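Local coordinates for putative chromatin binding protein (Chaetomium thermophilum, PDB 6QP0), which acts as a tRNA-dependent ATPase essential for tRNA modification by Elongator, represented here by its N-terminal P-loop NTPase domain, at residues A[134-139]-A[214-219]; A[3-7]-A[121-126]; A[25-30]-A[244-249]. All blocks are in the same frame, centred on the assembly; numbering follows the deposited sequence.

The three contacts tie together a single P-loop domain. Contact 2 joins two neighbouring strands of the central parallel sheet, and contact 3 pairs two helices lying on one face of it. Their centres are about 12 Å apart and they touch: Ile5 and Ile126 of contact 2 pack on Leu26, Ile247 and Trp248 of contact 3. Contact 1 lies about 19 Å from contact 2 and about 25 Å from contact 3, centre to centre. It belongs to the nucleotide end of the domain, where the Tyr134 side chain comes about 10 Å from the bound aluminum fluoride and that of Tyr215 about 10 Å from ADP. The Phe244 side chain of contact 3 is also about 10 Å from ADP.

Contact 1 of 3, residues A[134-139]-A[214-219]; sequences YIKGWR and RYEEPN
The guanidinium of Arg139 has Pro218 over one face, CG standing 4.1 Å above its centre at CZ, while Ile135 O and Lys136 N lie toward the rim of the opposite face. At its edge is the carbonyl of Glu216. Both terminal nitrogens donate to that one oxygen, Arg139 NH1 to Glu216 O at 3.1 Å and Arg139 NH2 at 2.9 Å; NH1 comes nearly along the C=O axis, NH2 from above the carbonyl plane. Arg139 NE forms a salt bridge with Asp225.

The Tyr134 ring carries Ile135 CG1 on one face, and Arg214 O sits at its edge, 3.3 Å from CD2 of Tyr134. With CG set between the backbone N and the carbonyl carbon (chi1 70°), the Tyr134 ring reaches Arg214, whose NE donates to Tyr134 OH at 2.7 Å. The hydroxyl lies in the guanidinium plane, which stands 77° from the ring. Glu106 also bonds this hydroxyl, and Arg214 NH2 bonds the carbonyl of Tyr88. Tyr134 CB packs on Tyr215 CD1 at 3.3 Å; Tyr215 OH bonds Thr8 of strand 4-9, and the Tyr215 side chain is about 7 Å from that of the ADP-binding Lys15.

A backbone bond from Glu216 N to Tyr134 O joins the two segments. The Glu216 side chain extends to the start of helix 136-148, where Lys136 N meets Glu216 OE1 at 2.6 Å, almost straight (175°) but from above the carboxylate plane. These bonds and the Arg139 grip hold the loop after helix 205-213 against this helix start; the helix dipole probably favours negative charge on Glu216.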
loop_
_atom_site.group_PDB
_atom_site.type_symbol
_atom_site.label_atom_id
_atom_site.label_comp_id
_atom_site.label_asym_id
_atom_site.label_seq_id
_atom_site.Cartn_x
_atom_site.Cartn_y
_atom_site.Cartn_z
ATOM N N TYR A 134 -4.283 0.523 -6.190
ATOM C CA TYR A 134 -4.466 1.643 -7.100
ATOM C C TYR A 134 -5.879 1.771 -7.649
ATOM O O TYR A 134 -6.128 2.667 -8.463
ATOM C CB TYR A 134 -3.483 1.521 -8.272
ATOM C CG TYR A 134 -3.802 0.385 -9.221
ATOM C CD1 TYR A 134 -3.312 -0.895 -8.996
ATOM C CD2 TYR A 134 -4.591 0.596 -10.343
ATOM C CE1 TYR A 134 -3.605 -1.933 -9.863
ATOM C CE2 TYR A 134 -4.888 -0.432 -11.212
ATOM C CZ TYR A 134 -4.393 -1.694 -10.969
ATOM O OH TYR A 134 -4.691 -2.714 -11.842
ATOM N N ILE A 135 -6.805 0.912 -7.237
ATOM C CA ILE A 135 -8.169 0.923 -7.757
ATOM C C ILE A 135 -9.099 1.426 -6.664
ATOM O O ILE A 135 -9.040 0.953 -5.522
ATOM C CB ILE A 135 -8.600 -0.468 -8.251
ATOM C CG1 ILE A 135 -7.569 -1.027 -9.235
ATOM C CG2 ILE A 135 -9.973 -0.389 -8.908
ATOM C CD1 ILE A 135 -7.813 -2.467 -9.632
ATOM N N LYS A 136 -9.959 2.388 -7.013
ATOM C CA LYS A 136 -10.917 2.917 -6.049
ATOM C C LYS A 136 -11.826 1.817 -5.519
ATOM O O LYS A 136 -12.099 1.752 -4.314
ATOM C CB LYS A 136 -11.741 4.035 -6.689
ATOM C CG LYS A 136 -10.931 5.274 -7.034
ATOM C CD LYS A 136 -11.773 6.317 -7.752
ATOM C CE LYS A 136 -10.936 7.532 -8.136
ATOM N NZ LYS A 136 -11.739 8.577 -8.833
ATOM N N GLY A 137 -12.310 0.944 -6.404
ATOM C CA GLY A 137 -13.128 -0.169 -5.953
ATOM C C GLY A 137 -12.405 -1.046 -4.949
ATOM O O GLY A 137 -12.953 -1.399 -3.902
ATOM N N TRP A 138 -11.158 -1.411 -5.258
ATOM C CA TRP A 138 -10.370 -2.203 -4.321
ATOM C C TRP A 138 -10.190 -1.458 -3.004
ATOM O O TRP A 138 -10.381 -2.028 -1.923
ATOM C CB TRP A 138 -9.020 -2.555 -4.947
ATOM C CG TRP A 138 -8.023 -3.116 -3.985
ATOM C CD1 TRP A 138 -6.787 -2.615 -3.709
ATOM C CD2 TRP A 138 -8.175 -4.282 -3.166
ATOM N NE1 TRP A 138 -6.155 -3.398 -2.775
ATOM C CE2 TRP A 138 -6.987 -4.427 -2.424
ATOM C CE3 TRP A 138 -9.199 -5.219 -2.991
ATOM C CZ2 TRP A 138 -6.794 -5.469 -1.520
ATOM C CZ3 TRP A 138 -9.005 -6.253 -2.094
ATOM C CH2 TRP A 138 -7.812 -6.370 -1.369
ATOM N N ARG A 139 -9.836 -0.172 -3.075
ATOM C CA ARG A 139 -9.733 0.628 -1.859
ATOM C C ARG A 139 -11.071 0.705 -1.135
ATOM O O ARG A 139 -11.106 0.846 0.092
ATOM C CB ARG A 139 -9.221 2.032 -2.187
ATOM C CG ARG A 139 -7.745 2.091 -2.582
ATOM C CD ARG A 139 -7.199 3.523 -2.525
ATOM N NE ARG A 139 -7.849 4.410 -3.488
ATOM C CZ ARG A 139 -7.374 4.695 -4.699
ATOM N NH1 ARG A 139 -6.230 4.169 -5.120
ATOM N NH2 ARG A 139 -8.047 5.514 -5.495
ATOM N N ARG A 214 -3.186 3.422 -15.561
ATOM C CA ARG A 214 -4.452 3.026 -14.961
ATOM C C ARG A 214 -4.483 3.225 -13.445
ATOM O O ARG A 214 -5.375 2.693 -12.776
ATOM C CB ARG A 214 -4.779 1.570 -15.313
ATOM C CG ARG A 214 -4.002 0.491 -14.560
ATOM C CD ARG A 214 -4.530 -0.888 -14.959
ATOM N NE ARG A 214 -3.865 -1.987 -14.263
ATOM C CZ ARG A 214 -2.702 -2.514 -14.632
ATOM N NH1 ARG A 214 -2.059 -2.034 -15.691
ATOM N NH2 ARG A 214 -2.182 -3.516 -13.938
ATOM N N TYR A 215 -3.541 3.989 -12.892
ATOM C CA TYR A 215 -3.596 4.322 -11.472
ATOM C C TYR A 215 -4.721 5.319 -11.227
ATOM O O TYR A 215 -4.910 6.270 -11.991
ATOM C CB TYR A 215 -2.262 4.897 -10.992
ATOM C CG TYR A 215 -2.248 5.238 -9.514
ATOM C CD1 TYR A 215 -1.830 4.312 -8.570
ATOM C CD2 TYR A 215 -2.659 6.488 -9.067
ATOM C CE1 TYR A 215 -1.826 4.615 -7.223
ATOM C CE2 TYR A 215 -2.655 6.804 -7.722
ATOM C CZ TYR A 215 -2.237 5.864 -6.804
ATOM O OH TYR A 215 -2.232 6.174 -5.463
ATOM N N GLU A 216 -5.480 5.089 -10.162
ATOM C CA GLU A 216 -6.627 5.918 -9.813
ATOM C C GLU A 216 -6.269 6.729 -8.575
ATOM O O GLU A 216 -6.113 6.170 -7.484
ATOM C CB GLU A 216 -7.863 5.057 -9.571
ATOM C CG GLU A 216 -8.203 4.141 -10.731
ATOM C CD GLU A 216 -9.476 3.357 -10.494
ATOM O OE1 GLU A 216 -10.010 3.421 -9.369
ATOM O OE2 GLU A 216 -9.944 2.682 -11.433
ATOM N N GLU A 217 -6.143 8.038 -8.746
ATOM C CA GLU A 217 -5.737 8.895 -7.643
ATOM C C GLU A 217 -6.737 8.782 -6.499
ATOM O O GLU A 217 -7.954 8.763 -6.734
ATOM C CB GLU A 217 -5.636 10.348 -8.108
ATOM C CG GLU A 217 -4.612 10.592 -9.208
ATOM C CD GLU A 217 -3.187 10.371 -8.738
ATOM O OE1 GLU A 217 -2.993 10.117 -7.531
ATOM O OE2 GLU A 217 -2.261 10.451 -9.574
ATOM N N PRO A 218 -6.277 8.691 -5.252
ATOM C CA PRO A 218 -7.213 8.731 -4.125
ATOM C C PRO A 218 -7.998 10.036 -4.113
ATOM O O PRO A 218 -7.450 11.119 -4.333
ATOM C CB PRO A 218 -6.307 8.598 -2.897
ATOM C CG PRO A 218 -5.092 7.900 -3.401
ATOM C CD PRO A 218 -4.899 8.390 -4.811
ATOM N N ASN A 219 -9.299 9.917 -3.856
ATOM C CA ASN A 219 -10.208 11.057 -3.884
ATOM C C ASN A 219 -10.725 11.340 -2.481
ATOM O O ASN A 219 -11.597 10.612 -1.983
ATOM C CB ASN A 219 -11.374 10.774 -4.837
ATOM C CG ASN A 219 -12.215 11.997 -5.104
ATOM O OD1 ASN A 219 -12.144 12.984 -4.372
ATOM N ND2 ASN A 219 -13.023 11.941 -6.155
HETATM O O HOH W 1 -13.295 8.947 -6.763
#

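Contact 2 of 3, residues A[3-7]-A[121-126]; sequences PLIVV and LGPKDI
Strands 4-9 and 125-130, neighbours in the parallel sheet of the P-loop domain, begin side by side where Pro3 packs into the turn that leads to Ile126. This is a type I turn from Gly122 to Asp125, closed by a bond from Asp125 N to Gly122 O. Pro3 N lies only 2.7 Å from Asp125 O, but the imino nitrogen of a proline within the chain carries no hydrogen to donate. Contact is made by carbon instead: Pro3 CD approaches Pro123 O at 3.3 Å, and Ile126 CA points its hydrogen at Pro3 O, with 3.2 Å between the carbon and the oxygen. Regular pairing takes over just beyond, where Pro3 and Ile5 bond to the backbone of Val127, and Ile5 also to that of Leu129.

The sheet order is 72-77, 125-130, 4-9, 153-158, 228-231, the 2-3-1-4-5 arrangement of kinase-like P-loop proteins. Strand 4-9 runs on to the loop that holds the ADP phosphates, while strand 125-130 ends at the magnesium ligand Asp130. On one face of the sheet Ile5 CD1 meets Ile126 CG2 at 4.0 Å, with Leu26 of helix 15-31 packed on both isoleucines.

On the other face Leu121, just after helix 106-120, crosses Leu4 at about a right angle. Leu121 CG is trans to its backbone N (chi1 179°), which carries Leu121 CD1 to 3.2 Å from Pro3 O and 3.7 Å from Leu4 CB. With everything beyond CB gone, an alanine here would probably open a gap beside Leu4 CB and the Pro3 carbonyl. The Asp125 carboxylate is engaged by strand 72-77, where OD2 forms a salt bridge with Arg72 and a hydrogen bond with His74.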
loop_
_atom_site.group_PDB
_atom_site.type_symbol
_atom_site.label_atom_id
_atom_site.label_comp_id
_atom_site.label_asym_id
_atom_site.label_seq_id
_atom_site.Cartn_x
_atom_site.Cartn_y
_atom_site.Cartn_z
ATOM N N PRO A 3 -6.710 -1.203 13.468
ATOM C CA PRO A 3 -6.762 -0.194 12.406
ATOM C C PRO A 3 -6.068 -0.626 11.123
ATOM O O PRO A 3 -5.121 -1.408 11.164
ATOM C CB PRO A 3 -6.036 1.002 13.032
ATOM C CG PRO A 3 -6.315 0.875 14.490
ATOM C CD PRO A 3 -6.396 -0.608 14.783
ATOM N N LEU A 4 -6.545 -0.108 9.995
ATOM C CA LEU A 4 -5.983 -0.408 8.686
ATOM C C LEU A 4 -5.429 0.870 8.075
ATOM O O LEU A 4 -6.085 1.917 8.108
ATOM C CB LEU A 4 -7.035 -1.024 7.761
ATOM C CG LEU A 4 -6.555 -1.389 6.355
ATOM C CD1 LEU A 4 -5.495 -2.478 6.413
ATOM C CD2 LEU A 4 -7.727 -1.815 5.485
ATOM N N ILE A 5 -4.224 0.780 7.524
ATOM C CA ILE A 5 -3.571 1.894 6.849
ATOM C C ILE A 5 -3.263 1.429 5.434
ATOM O O ILE A 5 -2.352 0.616 5.224
ATOM C CB ILE A 5 -2.298 2.345 7.575
ATOM C CG1 ILE A 5 -2.643 2.857 8.975
ATOM C CG2 ILE A 5 -1.582 3.419 6.766
ATOM C CD1 ILE A 5 -1.445 2.991 9.891
ATOM N N VAL A 6 -4.020 1.934 4.466
ATOM C CA VAL A 6 -3.867 1.534 3.073
ATOM C C VAL A 6 -2.801 2.422 2.441
ATOM O O VAL A 6 -3.024 3.613 2.214
ATOM C CB VAL A 6 -5.191 1.631 2.309
ATOM C CG1 VAL A 6 -5.035 1.057 0.905
ATOM C CG2 VAL A 6 -6.298 0.916 3.065
ATOM N N VAL A 7 -1.638 1.845 2.172
ATOM C CA VAL A 7 -0.617 2.520 1.383
ATOM C C VAL A 7 -0.985 2.399 -0.089
ATOM O O VAL A 7 -1.583 1.408 -0.524
ATOM C CB VAL A 7 0.776 1.930 1.669
ATOM C CG1 VAL A 7 1.817 2.547 0.748
ATOM C CG2 VAL A 7 1.150 2.140 3.127
ATOM N N LEU A 121 -6.407 -8.017 10.935
ATOM C CA LEU A 121 -6.988 -6.696 11.144
ATOM C C LEU A 121 -8.076 -6.745 12.209
ATOM O O LEU A 121 -8.953 -7.615 12.182
ATOM C CB LEU A 121 -7.558 -6.152 9.832
ATOM C CG LEU A 121 -8.225 -4.776 9.909
ATOM C CD1 LEU A 121 -7.228 -3.704 10.333
ATOM C CD2 LEU A 121 -8.865 -4.416 8.575
ATOM N N GLY A 122 -8.014 -5.802 13.145
ATOM C CA GLY A 122 -8.994 -5.694 14.198
ATOM C C GLY A 122 -8.860 -4.394 14.961
ATOM O O GLY A 122 -7.952 -3.594 14.714
ATOM N N PRO A 123 -9.770 -4.154 15.908
ATOM C CA PRO A 123 -9.694 -2.910 16.691
ATOM C C PRO A 123 -8.364 -2.709 17.394
ATOM O O PRO A 123 -7.912 -1.563 17.527
ATOM C CB PRO A 123 -10.846 -3.060 17.698
ATOM C CG PRO A 123 -11.814 -3.973 17.026
ATOM C CD PRO A 123 -10.976 -4.941 16.230
ATOM N N LYS A 124 -7.721 -3.781 17.853
ATOM C CA LYS A 124 -6.458 -3.686 18.570
ATOM C C LYS A 124 -5.259 -4.053 17.703
ATOM O O LYS A 124 -4.149 -4.194 18.225
ATOM C CB LYS A 124 -6.491 -4.583 19.812
ATOM C CG LYS A 124 -7.659 -4.310 20.750
ATOM N N ASP A 125 -5.456 -4.203 16.395
ATOM C CA ASP A 125 -4.402 -4.635 15.483
ATOM C C ASP A 125 -4.253 -3.604 14.374
ATOM O O ASP A 125 -5.164 -3.424 13.559
ATOM C CB ASP A 125 -4.714 -6.015 14.904
ATOM C CG ASP A 125 -4.695 -7.100 15.957
ATOM O OD1 ASP A 125 -5.657 -7.181 16.748
ATOM O OD2 ASP A 125 -3.710 -7.865 15.996
ATOM N N ILE A 126 -3.106 -2.937 14.341
ATOM C CA ILE A 126 -2.801 -1.964 13.300
ATOM C C ILE A 126 -2.139 -2.698 12.143
ATOM O O ILE A 126 -1.141 -3.403 12.331
ATOM C CB ILE A 126 -1.896 -0.845 13.840
ATOM C CG1 ILE A 126 -2.578 -0.141 15.017
ATOM C CG2 ILE A 126 -1.573 0.153 12.734
ATOM C CD1 ILE A 126 -1.678 0.808 15.772
#

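Contact 3 of 3, residues A[25-30]-A[244-249]; sequences YLEERI and FDKIWD
The short axes of 25-30 and 244-249 approach to 11.2 Å and cross at -54°, and side chains bridge the wide spacing. Trp248 is the knob of a knob-into-hole packing, set among Tyr25, Leu26, Arg29 and Ile30. Arg29 lies along one face of the indole. Its CG sits 3.3 Å above the centroid of the six-membered ring of Trp248, and a bend at chi2 (66°) then lets the rest of the chain run across the same face. The guanidinium ends stacked on the five-membered ring, a cation-pi contact with CZ of Arg29 3.6 Å from the ring centroid of Trp248. At the indole edge Leu26 CD2 touches Trp248 CE3 at 3.4 Å, and Ile30 CG1 meets Trp248 CH2 at 3.8 Å.

Helix 15-31 starts at the P-loop, with Lys15 and Thr16, whereas helix 237-250 is the last helix of the modelled chain. Both lie on the same face of the parallel sheet, as helices flanking the sheet do in this α/β fold: Leu26, Ile30 and Trp248 all rest on Ile126 of strand 125-130, and Phe244 reaches Leu231 of strand 228-231.

Tyr25 is turned flat against the second helix, with Phe244 CB 3.4 Å over the centre of its ring; the two aromatic rings themselves meet obliquely. Tyr25 OH donates to Asp245 OD1 at 2.8 Å, approaching from well above the carboxylate plane. Asp245 OD1 also forms a salt bridge with Arg29 NH1 at 3.2 Å.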
loop_
_atom_site.group_PDB
_atom_site.type_symbol
_atom_site.label_atom_id
_atom_site.label_comp_id
_atom_site.label_asym_id
_atom_site.label_seq_id
_atom_site.Cartn_x
_atom_site.Cartn_y
_atom_site.Cartn_z
ATOM N N TYR A 25 7.905 3.922 13.134
ATOM C CA TYR A 25 7.191 4.944 13.893
ATOM C C TYR A 25 6.118 4.314 14.772
ATOM O O TYR A 25 6.058 4.568 15.979
ATOM C CB TYR A 25 6.570 5.968 12.941
ATOM C CG TYR A 25 5.618 6.923 13.624
ATOM C CD1 TYR A 25 4.276 6.600 13.789
ATOM C CD2 TYR A 25 6.060 8.145 14.108
ATOM C CE1 TYR A 25 3.405 7.466 14.416
ATOM C CE2 TYR A 25 5.194 9.017 14.735
ATOM C CZ TYR A 25 3.869 8.673 14.886
ATOM O OH TYR A 25 3.002 9.539 15.509
ATOM N N LEU A 26 5.251 3.493 14.180
ATOM C CA LEU A 26 4.193 2.858 14.953
ATOM C C LEU A 26 4.745 1.923 16.018
ATOM O O LEU A 26 4.057 1.658 17.010
ATOM C CB LEU A 26 3.252 2.102 14.018
ATOM C CG LEU A 26 2.445 2.997 13.078
ATOM C CD1 LEU A 26 1.768 2.167 12.003
ATOM C CD2 LEU A 26 1.416 3.807 13.853
ATOM N N GLU A 27 5.970 1.424 15.845
ATOM C CA GLU A 27 6.561 0.562 16.862
ATOM C C GLU A 27 6.950 1.362 18.099
ATOM O O GLU A 27 6.684 0.935 19.229
ATOM C CB GLU A 27 7.772 -0.170 16.286
ATOM C CG GLU A 27 8.173 -1.413 17.062
ATOM C CD GLU A 27 9.238 -2.223 16.350
ATOM O OE1 GLU A 27 10.116 -1.613 15.704
ATOM O OE2 GLU A 27 9.190 -3.469 16.428
ATOM N N GLU A 28 7.571 2.531 17.911
ATOM C CA GLU A 28 7.924 3.365 19.056
ATOM C C GLU A 28 6.675 3.888 19.753
ATOM O O GLU A 28 6.649 4.015 20.982
ATOM C CB GLU A 28 8.818 4.528 18.617
ATOM C CG GLU A 28 8.066 5.781 18.177
ATOM C CD GLU A 28 8.979 6.857 17.612
ATOM O OE1 GLU A 28 9.302 7.815 18.346
ATOM O OE2 GLU A 28 9.376 6.743 16.433
ATOM N N ARG A 29 5.625 4.187 18.986
ATOM C CA ARG A 29 4.430 4.791 19.566
ATOM C C ARG A 29 3.624 3.772 20.362
ATOM O O ARG A 29 3.034 4.110 21.394
ATOM C CB ARG A 29 3.574 5.414 18.465
ATOM C CG ARG A 29 2.430 6.283 18.967
ATOM C CD ARG A 29 2.933 7.527 19.684
ATOM N NE ARG A 29 1.843 8.442 20.014
ATOM C CZ ARG A 29 1.311 9.316 19.163
ATOM N NH1 ARG A 29 1.764 9.399 17.919
ATOM N NH2 ARG A 29 0.321 10.106 19.556
ATOM N N ILE A 30 3.581 2.518 19.902
ATOM C CA ILE A 30 2.845 1.486 20.629
ATOM C C ILE A 30 3.536 1.172 21.950
ATOM O O ILE A 30 2.883 1.037 22.992
ATOM C CB ILE A 30 2.688 0.229 19.756
ATOM C CG1 ILE A 30 1.777 0.530 18.564
ATOM C CG2 ILE A 30 2.135 -0.919 20.582
ATOM C CD1 ILE A 30 1.824 -0.518 17.473
ATOM N N PHE A 244 2.607 11.076 10.146
ATOM C CA PHE A 244 2.421 9.855 10.925
ATOM C C PHE A 244 1.607 10.122 12.189
ATOM O O PHE A 244 0.807 9.275 12.609
ATOM C CB PHE A 244 3.777 9.246 11.290
ATOM C CG PHE A 244 4.523 8.653 10.124
ATOM C CD1 PHE A 244 3.901 8.446 8.903
ATOM C CD2 PHE A 244 5.851 8.294 10.257
ATOM C CE1 PHE A 244 4.592 7.897 7.842
ATOM C CE2 PHE A 244 6.545 7.746 9.200
ATOM C CZ PHE A 244 5.916 7.546 7.992
ATOM N N ASP A 245 1.804 11.288 12.816
ATOM C CA ASP A 245 1.050 11.625 14.020
ATOM C C ASP A 245 -0.438 11.780 13.713
ATOM O O ASP A 245 -1.288 11.348 14.500
ATOM C CB ASP A 245 1.606 12.906 14.649
ATOM C CG ASP A 245 2.868 12.664 15.469
ATOM O OD1 ASP A 245 2.769 12.078 16.569
ATOM O OD2 ASP A 245 3.963 13.052 15.010
ATOM N N LYS A 246 -0.772 12.405 12.580
ATOM C CA LYS A 246 -2.172 12.530 12.193
ATOM C C LYS A 246 -2.762 11.167 11.846
ATOM O O LYS A 246 -3.940 10.906 12.125
ATOM C CB LYS A 246 -2.308 13.503 11.021
ATOM C CG LYS A 246 -1.993 14.959 11.368
ATOM C CD LYS A 246 -1.480 15.707 10.145
ATOM C CE LYS A 246 -1.346 17.207 10.383
ATOM N NZ LYS A 246 -0.839 17.575 11.737
ATOM N N ILE A 247 -1.961 10.279 11.247
ATOM C CA ILE A 247 -2.407 8.902 11.053
ATOM C C ILE A 247 -2.724 8.263 12.401
ATOM O O ILE A 247 -3.745 7.585 12.560
ATOM C CB ILE A 247 -1.352 8.080 10.286
ATOM C CG1 ILE A 247 -1.127 8.635 8.878
ATOM C CG2 ILE A 247 -1.787 6.613 10.225
ATOM C CD1 ILE A 247 0.056 8.013 8.149
ATOM N N TRP A 248 -1.858 8.478 13.395
ATOM C CA TRP A 248 -2.078 7.877 14.704
ATOM C C TRP A 248 -3.350 8.415 15.347
ATOM O O TRP A 248 -4.184 7.648 15.842
ATOM C CB TRP A 248 -0.877 8.130 15.611
ATOM C CG TRP A 248 -1.031 7.504 16.955
ATOM C CD1 TRP A 248 -1.537 8.086 18.079
ATOM C CD2 TRP A 248 -0.684 6.162 17.318
ATOM N NE1 TRP A 248 -1.523 7.192 19.122
ATOM C CE2 TRP A 248 -1.004 6.004 18.680
ATOM C CE3 TRP A 248 -0.132 5.082 16.624
ATOM C CZ2 TRP A 248 -0.789 4.808 19.363
ATOM C CZ3 TRP A 248 0.082 3.897 17.303
ATOM C CH2 TRP A 248 -0.246 3.769 18.658
ATOM N N ASP A 249 -3.513 9.741 15.358
ATOM C CA ASP A 249 -4.719 10.332 15.924
ATOM C C ASP A 249 -5.968 9.849 15.200
ATOM O O ASP A 249 -7.029 9.706 15.818
ATOM C CB ASP A 249 -4.632 11.857 15.869
ATOM C CG ASP A 249 -3.541 12.411 16.763
ATOM O OD1 ASP A 249 -3.251 11.787 17.805
ATOM O OD2 ASP A 249 -2.973 13.472 16.426
#